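PDB 7DRG: PA0821 from Pseudomonas aeruginosa, which probably serves as the type VI secretion immunity protein (antitoxin) against a putative VRR-NUC domain effector encoded in the PAAR2 cluster. Local coordinates for residues B[168-173]-B[262-267]; B[175-180]-B[238-243]; B[196-201]-B[208-213]; B[307-312]-B[317-322]. One frame throughout, in Å; residues are numbered along the deposited sequence.

Following the chain from its N terminus, helix 161-173 (residues 168-173) opens interaction 1 and strand 177-180 opens interaction 2. Interaction 3 then closes first, a short loop in which the segment after helix 191-204 folds back on it. Helix 238-243 closes interaction 2, and Y264, on strand 259-264, closes interaction 1, so the three nest as 3 within 2 within 1. Interaction 4 follows in series, between 307-312 and 317-322. Interactions 1 and 2 adjoin, with P175 packed against A170 and Y264. Interactions 3 and 4 adjoin across the chain's centre from interaction 1, joined by E198 OE1 and H309 NE2, 2.7 Å apart in a probable hydrogen bond.

Interaction 1. Residues B[168-173]-B[262-267]; sequences DFARRL and YRYGDG
The Y264 ring is sandwiched between A170 and a backbone carbonyl. Over one face sits A170 CB, 4.0 Å from the ring centroid and only 7° off the ring normal, which is the geometry of a CH-pi contact. The opposite face receives G267 O, 3.5 Å above the plane and displaced toward the rim. The nearest atom pair of the whole contact is A170 O with Y264 CD2, at 3.6 Å, so one helix residue meets the ring through both its methyl and its carbonyl. The R171 guanidinium has D168 OD1 at its edge, 12° out of plane.

These groups belong to a helix-on-sheet interface. Helix 161-173 presents A170 to the antiparallel hairpin of strands 259-264 and 267-272, and L235 of the adjoining strand 233-237 touches both A170 and Y264. The ring reaches the helix because Y264 places CG between its own backbone N and carbonyl carbon (chi1 68°). R171 adds only its inner carbons: its CB lies 4.2 Å from Y264 CB, and its CA approaches the ring obliquely.

Beyond CB the R171 chain leaves the tyrosine, bending at its second and third torsions to return to its own helix. There its NH2 forms a salt bridge with D168 OD1 at 2.7 Å, one turn earlier. A second carboxylate, that of E360, pairs with R171 NH1, and Q164 donates to D168 OD1.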
# COMPACT_ATOMS: atom_id res chain seq x y z
N ASP B 168 0.10 -3.02 -34.77
CA ASP B 168 -0.80 -3.55 -35.79
C ASP B 168 -2.24 -3.17 -35.49
O ASP B 168 -3.00 -2.81 -36.41
CB ASP B 168 -0.68 -5.08 -35.88
CG ASP B 168 0.59 -5.52 -36.61
OD1 ASP B 168 1.34 -4.65 -37.09
OD2 ASP B 168 0.84 -6.74 -36.70
N PHE B 169 -2.65 -3.24 -34.22
CA PHE B 169 -4.03 -2.91 -33.87
C PHE B 169 -4.29 -1.42 -34.04
O PHE B 169 -5.35 -1.01 -34.52
CB PHE B 169 -4.34 -3.31 -32.42
CG PHE B 169 -4.28 -4.79 -32.13
CD1 PHE B 169 -3.98 -5.72 -33.11
CD2 PHE B 169 -4.56 -5.25 -30.84
CE1 PHE B 169 -3.92 -7.07 -32.82
CE2 PHE B 169 -4.50 -6.60 -30.54
CZ PHE B 169 -4.20 -7.51 -31.52
N ALA B 170 -3.33 -0.58 -33.64
CA ALA B 170 -3.47 0.86 -33.82
C ALA B 170 -3.64 1.19 -35.29
O ALA B 170 -4.47 2.04 -35.66
CB ALA B 170 -2.26 1.58 -33.25
N ARG B 171 -2.87 0.52 -36.14
CA ARG B 171 -2.91 0.77 -37.57
C ARG B 171 -4.30 0.49 -38.15
O ARG B 171 -4.78 1.25 -39.00
CB ARG B 171 -1.85 -0.08 -38.25
CG ARG B 171 -1.56 0.24 -39.69
CD ARG B 171 -0.07 0.04 -39.95
NE ARG B 171 0.46 -1.18 -39.32
CZ ARG B 171 1.73 -1.34 -38.98
NH1 ARG B 171 2.60 -0.37 -39.20
NH2 ARG B 171 2.13 -2.48 -38.42
N ARG B 172 -4.97 -0.55 -37.67
CA ARG B 172 -6.29 -0.90 -38.23
C ARG B 172 -7.44 -0.11 -37.59
O ARG B 172 -8.41 0.07 -38.27
CB ARG B 172 -6.77 -2.31 -37.91
CG ARG B 172 -5.74 -3.40 -37.87
CD ARG B 172 -6.35 -4.75 -38.12
NE ARG B 172 -5.30 -5.57 -38.65
CZ ARG B 172 -4.47 -6.27 -37.91
NH1 ARG B 172 -4.59 -6.26 -36.61
NH2 ARG B 172 -3.52 -6.98 -38.47
N LEU B 173 -7.33 0.26 -36.32
CA LEU B 173 -8.47 0.85 -35.64
C LEU B 173 -8.42 2.37 -35.61
O LEU B 173 -9.43 2.99 -35.26
CB LEU B 173 -8.55 0.32 -34.20
CG LEU B 173 -8.73 -1.20 -34.09
CD1 LEU B 173 -8.68 -1.64 -32.63
CD2 LEU B 173 -10.04 -1.64 -34.73
N TYR B 262 6.54 5.22 -33.52
CA TYR B 262 5.94 4.42 -34.57
C TYR B 262 4.80 5.21 -35.19
O TYR B 262 3.74 5.38 -34.57
CB TYR B 262 5.46 3.07 -34.03
CG TYR B 262 6.55 2.28 -33.36
CD1 TYR B 262 7.49 1.57 -34.10
CD2 TYR B 262 6.67 2.27 -31.97
CE1 TYR B 262 8.49 0.86 -33.48
CE2 TYR B 262 7.67 1.56 -31.34
CZ TYR B 262 8.58 0.85 -32.10
OH TYR B 262 9.58 0.15 -31.47
N ARG B 263 5.03 5.70 -36.40
CA ARG B 263 3.97 6.34 -37.16
C ARG B 263 3.18 5.25 -37.86
O ARG B 263 3.63 4.65 -38.83
CB ARG B 263 4.55 7.35 -38.16
CG ARG B 263 4.52 8.77 -37.64
CD ARG B 263 5.08 9.79 -38.64
NE ARG B 263 4.35 9.79 -39.90
CZ ARG B 263 4.92 9.60 -41.08
NH1 ARG B 263 6.24 9.42 -41.17
NH2 ARG B 263 4.19 9.61 -42.18
N TYR B 264 2.02 4.94 -37.30
CA TYR B 264 0.98 4.27 -38.05
C TYR B 264 0.23 5.39 -38.78
O TYR B 264 0.65 6.55 -38.77
CB TYR B 264 0.14 3.40 -37.12
CG TYR B 264 -0.68 4.21 -36.15
CD1 TYR B 264 -0.14 4.66 -34.95
CD2 TYR B 264 -1.99 4.54 -36.46
CE1 TYR B 264 -0.90 5.41 -34.10
CE2 TYR B 264 -2.74 5.29 -35.62
CZ TYR B 264 -2.20 5.72 -34.43
OH TYR B 264 -2.98 6.48 -33.60
N GLY B 265 -0.88 5.07 -39.43
CA GLY B 265 -1.58 6.02 -40.27
C GLY B 265 -1.82 7.44 -39.78
O GLY B 265 -1.17 8.38 -40.26
N ASP B 266 -2.74 7.61 -38.84
CA ASP B 266 -3.20 8.94 -38.44
C ASP B 266 -2.87 9.23 -36.98
O ASP B 266 -3.66 9.84 -36.25
CB ASP B 266 -4.70 9.10 -38.68
CG ASP B 266 -5.52 8.27 -37.74
OD1 ASP B 266 -5.21 7.07 -37.61
OD2 ASP B 266 -6.44 8.83 -37.10
N GLY B 267 -1.70 8.79 -36.54
CA GLY B 267 -1.26 9.06 -35.19
C GLY B 267 0.11 8.45 -34.99
O GLY B 267 0.74 7.98 -35.94

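Interaction 2. Residues B[175-180]-B[238-243]; sequences PEQGYA and NERLAL
R240 reaches from its helix to E176 and Q177 as a nearly straight rod. Its CG stands anti to the carbonyl carbon and the chain is extended from CG to NE, so the guanidinium is carried the full length of the side chain to those two residues. Q177 meets it from one face. With CG between the backbone N and the carbonyl carbon (chi1 58°) and the rest extended, its CG lies 4.2 Å above the guanidinium plane, toward the rim, and its CB is 3.9 Å from R240 NE. The amide and guanidinium planes are 38° apart. Q177 NE2 and R240 NH2 come within 3.2 Å, but both are donors and do not bond; each turns to another acceptor, NE2 to Y302 OH.

The contact joins helix 238-243 to strand 177-180, which pairs antiparallel with strand 233-237, and the helix follows directly on that strand. R240 NE is tied to R226 O, which helps fix the rotation of the guanidinium.

E176 takes a different shape, bent at its second torsion (chi2 -73°). Its OE1 lies 4.3 Å from R240 NH1, beyond a salt bridge. Water 1 fills the gap in the guanidinium plane, donating to E176 OE1 at 2.7 Å and accepting from R240 NH1 at 3.1 Å. R240 CD also passes the E176 backbone, 3.3 Å from E176 O.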
# COMPACT_ATOMS: atom_id res chain seq x y z
N PRO B 175 -7.10 4.61 -33.47
CA PRO B 175 -7.71 4.99 -32.19
C PRO B 175 -7.54 6.47 -31.89
O PRO B 175 -6.69 7.16 -32.44
CB PRO B 175 -6.95 4.14 -31.16
CG PRO B 175 -6.22 3.09 -31.98
CD PRO B 175 -5.92 3.75 -33.28
N GLU B 176 -8.38 6.94 -30.96
CA GLU B 176 -8.26 8.31 -30.49
C GLU B 176 -7.09 8.47 -29.52
O GLU B 176 -6.40 9.49 -29.52
CB GLU B 176 -9.55 8.75 -29.80
CG GLU B 176 -10.81 8.41 -30.60
CD GLU B 176 -11.00 9.30 -31.80
OE1 GLU B 176 -11.00 10.54 -31.62
OE2 GLU B 176 -11.14 8.76 -32.93
N GLN B 177 -6.87 7.46 -28.68
CA GLN B 177 -5.87 7.51 -27.63
C GLN B 177 -5.69 6.10 -27.10
O GLN B 177 -6.50 5.21 -27.35
CB GLN B 177 -6.28 8.45 -26.49
CG GLN B 177 -7.62 8.08 -25.87
CD GLN B 177 -8.02 9.01 -24.74
OE1 GLN B 177 -7.29 9.14 -23.75
NE2 GLN B 177 -9.18 9.64 -24.87
N GLY B 178 -4.61 5.91 -26.35
CA GLY B 178 -4.33 4.58 -25.85
C GLY B 178 -3.01 4.53 -25.11
O GLY B 178 -2.25 5.51 -25.09
N TYR B 179 -2.75 3.37 -24.52
CA TYR B 179 -1.53 3.17 -23.73
C TYR B 179 -1.35 1.67 -23.52
O TYR B 179 -2.30 0.89 -23.63
CB TYR B 179 -1.58 3.90 -22.38
CG TYR B 179 -2.93 3.81 -21.71
CD1 TYR B 179 -3.30 2.70 -20.96
CD2 TYR B 179 -3.86 4.84 -21.86
CE1 TYR B 179 -4.56 2.62 -20.38
CE2 TYR B 179 -5.12 4.76 -21.29
CZ TYR B 179 -5.46 3.66 -20.54
OH TYR B 179 -6.71 3.60 -19.99
N ALA B 180 -0.13 1.29 -23.17
CA ALA B 180 0.16 -0.10 -22.83
C ALA B 180 1.29 -0.14 -21.82
O ALA B 180 2.17 0.72 -21.81
CB ALA B 180 0.56 -0.92 -24.06
N ASN B 238 -3.68 12.10 -34.41
CA ASN B 238 -3.04 13.29 -34.96
C ASN B 238 -3.52 14.56 -34.26
O ASN B 238 -2.73 15.49 -34.08
CB ASN B 238 -3.27 13.38 -36.46
CG ASN B 238 -2.28 12.54 -37.25
OD1 ASN B 238 -1.21 12.19 -36.76
ND2 ASN B 238 -2.63 12.23 -38.50
N GLU B 239 -4.78 14.61 -33.83
CA GLU B 239 -5.24 15.81 -33.14
C GLU B 239 -4.54 15.99 -31.80
O GLU B 239 -4.11 17.10 -31.46
CB GLU B 239 -6.76 15.79 -32.96
CG GLU B 239 -7.24 17.00 -32.18
CD GLU B 239 -8.73 17.24 -32.26
OE1 GLU B 239 -9.47 16.27 -32.52
OE2 GLU B 239 -9.15 18.40 -32.07
N ARG B 240 -4.42 14.92 -31.01
CA ARG B 240 -3.69 15.02 -29.75
C ARG B 240 -2.22 15.30 -29.99
O ARG B 240 -1.59 16.05 -29.22
CB ARG B 240 -3.86 13.74 -28.94
CG ARG B 240 -5.23 13.63 -28.30
CD ARG B 240 -5.53 12.22 -27.79
NE ARG B 240 -6.74 12.25 -26.98
CZ ARG B 240 -7.97 12.25 -27.47
NH1 ARG B 240 -8.17 12.19 -28.79
NH2 ARG B 240 -9.00 12.30 -26.65
N LEU B 241 -1.65 14.71 -31.04
CA LEU B 241 -0.25 14.97 -31.37
C LEU B 241 -0.02 16.45 -31.68
O LEU B 241 0.97 17.03 -31.22
CB LEU B 241 0.16 14.10 -32.56
CG LEU B 241 1.58 14.26 -33.09
CD1 LEU B 241 2.60 13.98 -32.00
CD2 LEU B 241 1.79 13.35 -34.28
N ALA B 242 -0.94 17.07 -32.41
CA ALA B 242 -0.82 18.50 -32.70
C ALA B 242 -0.97 19.34 -31.43
O ALA B 242 -0.23 20.31 -31.24
CB ALA B 242 -1.86 18.91 -33.75
N LEU B 243 -1.91 18.98 -30.56
CA LEU B 243 -2.07 19.70 -29.30
C LEU B 243 -0.85 19.56 -28.40
O LEU B 243 -0.61 20.43 -27.56
CB LEU B 243 -3.32 19.22 -28.57
CG LEU B 243 -4.66 19.70 -29.13
CD1 LEU B 243 -5.81 18.89 -28.56
CD2 LEU B 243 -4.87 21.18 -28.83
O HOH W 1 -11.15 11.71 -29.23

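Interaction 3. Residues B[196-201]-B[208-213]; sequences PSEAFM and LDVGTA
E198 and V210 mark the place where the chain, having left helix 191-204, doubles back over it in the connection to helix 213-216: a helix packed against its own following loop. Along the helix the first residue to engage is E198. Its CG is anti to the backbone N (chi1 -180°) and the chain runs straight on, passing V210 in the opposite direction, so that V210 CG1 lies 3.5 Å from E198 CD.

The two carboxylate oxygens have separate duties. E198 OE1 is probably bonded to H309 NE2, outside the pair. E198 OE2 accepts a weak bond from G211 N, straight (163°) but long at 3.4 Å, and a firmer one at 2.7 Å from water 2. That water also donates to D209 O, which ties the buried acid to the loop backbone, while the D209 carboxylate faces the other way to K228.

F200 points off this interface and packs on A199 of the second subunit, placing the helix near the dimer contact. One turn after E198 comes M201, built as selenomethionine, whose tail leads away toward L11 and L17; what remains for the loop is its CB, 4.4 Å from L208 CD2.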
# COMPACT_ATOMS: atom_id res chain seq x y z
N PRO B 196 -9.63 -2.98 -4.41
CA PRO B 196 -8.71 -2.54 -3.35
C PRO B 196 -7.29 -3.05 -3.53
O PRO B 196 -6.34 -2.34 -3.17
CB PRO B 196 -9.36 -3.11 -2.08
CG PRO B 196 -10.79 -3.20 -2.40
CD PRO B 196 -10.85 -3.58 -3.85
N SER B 197 -7.12 -4.27 -4.07
CA SER B 197 -5.78 -4.76 -4.37
C SER B 197 -5.10 -3.88 -5.40
O SER B 197 -3.91 -3.55 -5.26
CB SER B 197 -5.85 -6.20 -4.86
OG SER B 197 -6.49 -7.05 -3.92
N GLU B 198 -5.83 -3.48 -6.44
CA GLU B 198 -5.28 -2.58 -7.45
C GLU B 198 -4.93 -1.22 -6.85
O GLU B 198 -3.88 -0.64 -7.16
CB GLU B 198 -6.29 -2.44 -8.59
CG GLU B 198 -5.83 -1.53 -9.71
CD GLU B 198 -6.85 -1.47 -10.84
OE1 GLU B 198 -8.03 -1.15 -10.58
OE2 GLU B 198 -6.47 -1.77 -11.99
N ALA B 199 -5.78 -0.70 -5.95
CA ALA B 199 -5.51 0.60 -5.35
C ALA B 199 -4.26 0.56 -4.48
O ALA B 199 -3.45 1.50 -4.48
CB ALA B 199 -6.72 1.06 -4.54
N PHE B 200 -4.08 -0.53 -3.73
CA PHE B 200 -2.89 -0.68 -2.89
C PHE B 200 -1.63 -0.74 -3.74
O PHE B 200 -0.62 -0.11 -3.42
CB PHE B 200 -3.06 -1.94 -2.04
CG PHE B 200 -1.83 -2.38 -1.31
CD1 PHE B 200 -1.17 -1.51 -0.45
CD2 PHE B 200 -1.37 -3.67 -1.43
CE1 PHE B 200 -0.05 -1.93 0.25
CE2 PHE B 200 -0.25 -4.10 -0.74
CZ PHE B 200 0.42 -3.23 0.10
N MSE B 201 -1.69 -1.48 -4.84
CA MSE B 201 -0.56 -1.59 -5.75
C MSE B 201 -0.24 -0.26 -6.44
O MSE B 201 0.93 0.08 -6.63
CB MSE B 201 -0.85 -2.68 -6.77
CG MSE B 201 -0.73 -4.08 -6.20
SE MSE B 201 1.09 -4.38 -5.55
CE MSE B 201 0.68 -5.21 -3.89
N LEU B 208 2.13 1.54 -13.15
CA LEU B 208 0.98 0.67 -13.31
C LEU B 208 -0.23 1.46 -13.78
O LEU B 208 -0.57 2.49 -13.19
CB LEU B 208 0.67 -0.00 -11.97
CG LEU B 208 -0.54 -0.92 -12.04
CD1 LEU B 208 -0.05 -2.34 -12.32
CD2 LEU B 208 -1.34 -0.81 -10.75
N ASP B 209 -0.90 0.97 -14.82
CA ASP B 209 -2.20 1.52 -15.18
C ASP B 209 -3.27 0.96 -14.27
O ASP B 209 -3.22 -0.21 -13.87
CB ASP B 209 -2.54 1.21 -16.64
CG ASP B 209 -3.91 1.74 -17.02
OD1 ASP B 209 -4.14 2.96 -16.85
OD2 ASP B 209 -4.76 0.94 -17.49
N VAL B 210 -4.28 1.79 -13.96
CA VAL B 210 -5.36 1.45 -13.05
C VAL B 210 -6.69 1.83 -13.69
O VAL B 210 -6.78 2.82 -14.42
CB VAL B 210 -5.18 2.17 -11.69
CG1 VAL B 210 -6.38 1.96 -10.78
CG2 VAL B 210 -3.90 1.69 -11.01
N GLY B 211 -7.72 1.04 -13.41
CA GLY B 211 -9.08 1.40 -13.76
C GLY B 211 -9.63 0.55 -14.89
O GLY B 211 -9.00 -0.40 -15.37
N THR B 212 -10.85 0.90 -15.30
CA THR B 212 -11.63 0.15 -16.28
C THR B 212 -11.95 1.07 -17.46
O THR B 212 -12.83 1.93 -17.35
CB THR B 212 -12.89 -0.41 -15.64
OG1 THR B 212 -12.53 -1.20 -14.50
CG2 THR B 212 -13.63 -1.29 -16.63
N ALA B 213 -11.25 0.88 -18.58
CA ALA B 213 -11.37 1.81 -19.69
C ALA B 213 -12.80 1.89 -20.22
O ALA B 213 -13.27 2.97 -20.59
CB ALA B 213 -10.41 1.41 -20.81
O HOH W 2 -3.95 -2.33 -12.63

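Interaction 4. Residues B[307-312]-B[317-322]; sequences SLHGGS and LRLVGW
Both polar backbone atoms of L319 are held, the N by the H309 ring and the O by two amides of 307-312. L319 N donates to H309 ND1 at 3.0 Å and almost straight (172°), although the donor sits 25° out of the imidazole plane. L319 O in turn accepts twice: from L308 N at 3.0 Å, nearly in line with the carbonyl bond, and from H309 N at 3.1 Å, which comes from above the carbonyl plane. Further along, G321 N donates to S307 OG at 3.1 Å. L319 centres an inverse gamma turn, closed by the weak V320 N to R318 O bond.

Around this core the side chains close in. L308 and L319 lie side by side, pointing the same way, with their CB atoms 4.1 Å apart. R318, bent at its second torsion (chi2 -88°), runs its CD within 3.3 Å of G310 O and sets one guanidinium face under G311 O, without bonding to it; its charge is met by E195, D192 and E316. V320 CG1 packs on G310 O, 3.3 Å away. W322 of the second subunit packs on L317 and L319, so this loop pair before helix 321-328 also borders the dimer interface.

Because H309 ND1 accepts a hydrogen bond, NE2, which faces E198, probably carries the ring's hydrogen, consistent with a neutral imidazole, whereas buried G310 O is left without a polar partner.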
# COMPACT_ATOMS: atom_id res chain seq x y z
N SER B 307 -13.90 9.02 -10.71
CA SER B 307 -13.37 7.95 -9.89
C SER B 307 -12.89 6.79 -10.76
O SER B 307 -13.48 6.48 -11.80
CB SER B 307 -14.43 7.48 -8.89
OG SER B 307 -14.72 8.53 -7.99
N LEU B 308 -11.78 6.17 -10.34
CA LEU B 308 -11.26 4.99 -11.00
C LEU B 308 -11.92 3.71 -10.51
O LEU B 308 -11.97 2.72 -11.25
CB LEU B 308 -9.75 4.90 -10.79
CG LEU B 308 -8.94 5.91 -11.60
CD1 LEU B 308 -7.56 6.12 -11.00
CD2 LEU B 308 -8.84 5.44 -13.05
N HIS B 309 -12.42 3.72 -9.28
CA HIS B 309 -12.97 2.56 -8.60
C HIS B 309 -14.38 2.85 -8.11
O HIS B 309 -14.82 4.00 -8.08
CB HIS B 309 -12.08 2.15 -7.41
CG HIS B 309 -10.77 1.54 -7.82
ND1 HIS B 309 -9.65 1.57 -7.03
CD2 HIS B 309 -10.42 0.87 -8.95
CE1 HIS B 309 -8.66 0.95 -7.64
NE2 HIS B 309 -9.11 0.51 -8.81
N GLY B 310 -15.08 1.80 -7.70
CA GLY B 310 -16.34 1.96 -7.00
C GLY B 310 -16.14 2.48 -5.58
O GLY B 310 -15.02 2.67 -5.10
N GLY B 311 -17.26 2.71 -4.90
CA GLY B 311 -17.20 3.22 -3.54
C GLY B 311 -16.76 2.16 -2.54
O GLY B 311 -16.92 0.96 -2.75
N SER B 312 -16.19 2.63 -1.43
CA SER B 312 -15.74 1.73 -0.38
C SER B 312 -16.92 1.25 0.46
O SER B 312 -17.80 2.04 0.83
CB SER B 312 -14.72 2.44 0.52
OG SER B 312 -14.25 1.56 1.52
N LEU B 317 -9.65 0.17 0.61
CA LEU B 317 -9.04 1.20 -0.22
C LEU B 317 -9.70 1.26 -1.59
O LEU B 317 -9.93 0.23 -2.23
CB LEU B 317 -7.55 0.91 -0.37
CG LEU B 317 -6.60 2.09 -0.54
CD1 LEU B 317 -6.52 2.87 0.77
CD2 LEU B 317 -5.23 1.61 -0.97
N ARG B 318 -10.03 2.47 -2.05
CA ARG B 318 -10.59 2.68 -3.38
C ARG B 318 -10.08 4.00 -3.93
O ARG B 318 -10.08 5.01 -3.23
CB ARG B 318 -12.13 2.74 -3.36
CG ARG B 318 -12.82 1.57 -2.70
CD ARG B 318 -13.07 0.44 -3.68
NE ARG B 318 -13.86 -0.62 -3.06
CZ ARG B 318 -14.44 -1.61 -3.72
NH1 ARG B 318 -14.35 -1.68 -5.04
NH2 ARG B 318 -15.13 -2.53 -3.05
N LEU B 319 -9.69 4.00 -5.21
CA LEU B 319 -9.24 5.23 -5.85
C LEU B 319 -10.47 5.98 -6.37
O LEU B 319 -10.89 5.81 -7.52
CB LEU B 319 -8.25 4.94 -6.97
CG LEU B 319 -6.88 4.46 -6.50
CD1 LEU B 319 -6.05 4.08 -7.73
CD2 LEU B 319 -6.18 5.54 -5.70
N VAL B 320 -11.03 6.83 -5.51
CA VAL B 320 -12.19 7.64 -5.83
C VAL B 320 -11.86 9.10 -5.58
O VAL B 320 -10.96 9.43 -4.80
CB VAL B 320 -13.43 7.22 -5.01
CG1 VAL B 320 -13.77 5.75 -5.24
CG2 VAL B 320 -13.19 7.50 -3.53
N GLY B 321 -12.61 9.98 -6.24
CA GLY B 321 -12.55 11.41 -6.00
C GLY B 321 -11.17 12.02 -6.02
O GLY B 321 -10.45 11.94 -7.02
N TRP B 322 -10.78 12.63 -4.89
CA TRP B 322 -9.50 13.32 -4.81
C TRP B 322 -8.34 12.38 -5.11
O TRP B 322 -7.37 12.77 -5.77
CB TRP B 322 -9.34 13.95 -3.42
CG TRP B 322 -8.02 14.61 -3.16
CD1 TRP B 322 -7.70 15.92 -3.36
CD2 TRP B 322 -6.84 13.99 -2.63
NE1 TRP B 322 -6.40 16.15 -3.00
CE2 TRP B 322 -5.85 14.99 -2.54
CE3 TRP B 322 -6.52 12.69 -2.23
CZ2 TRP B 322 -4.56 14.73 -2.06
CZ3 TRP B 322 -5.24 12.43 -1.75
CH2 TRP B 322 -4.28 13.44 -1.67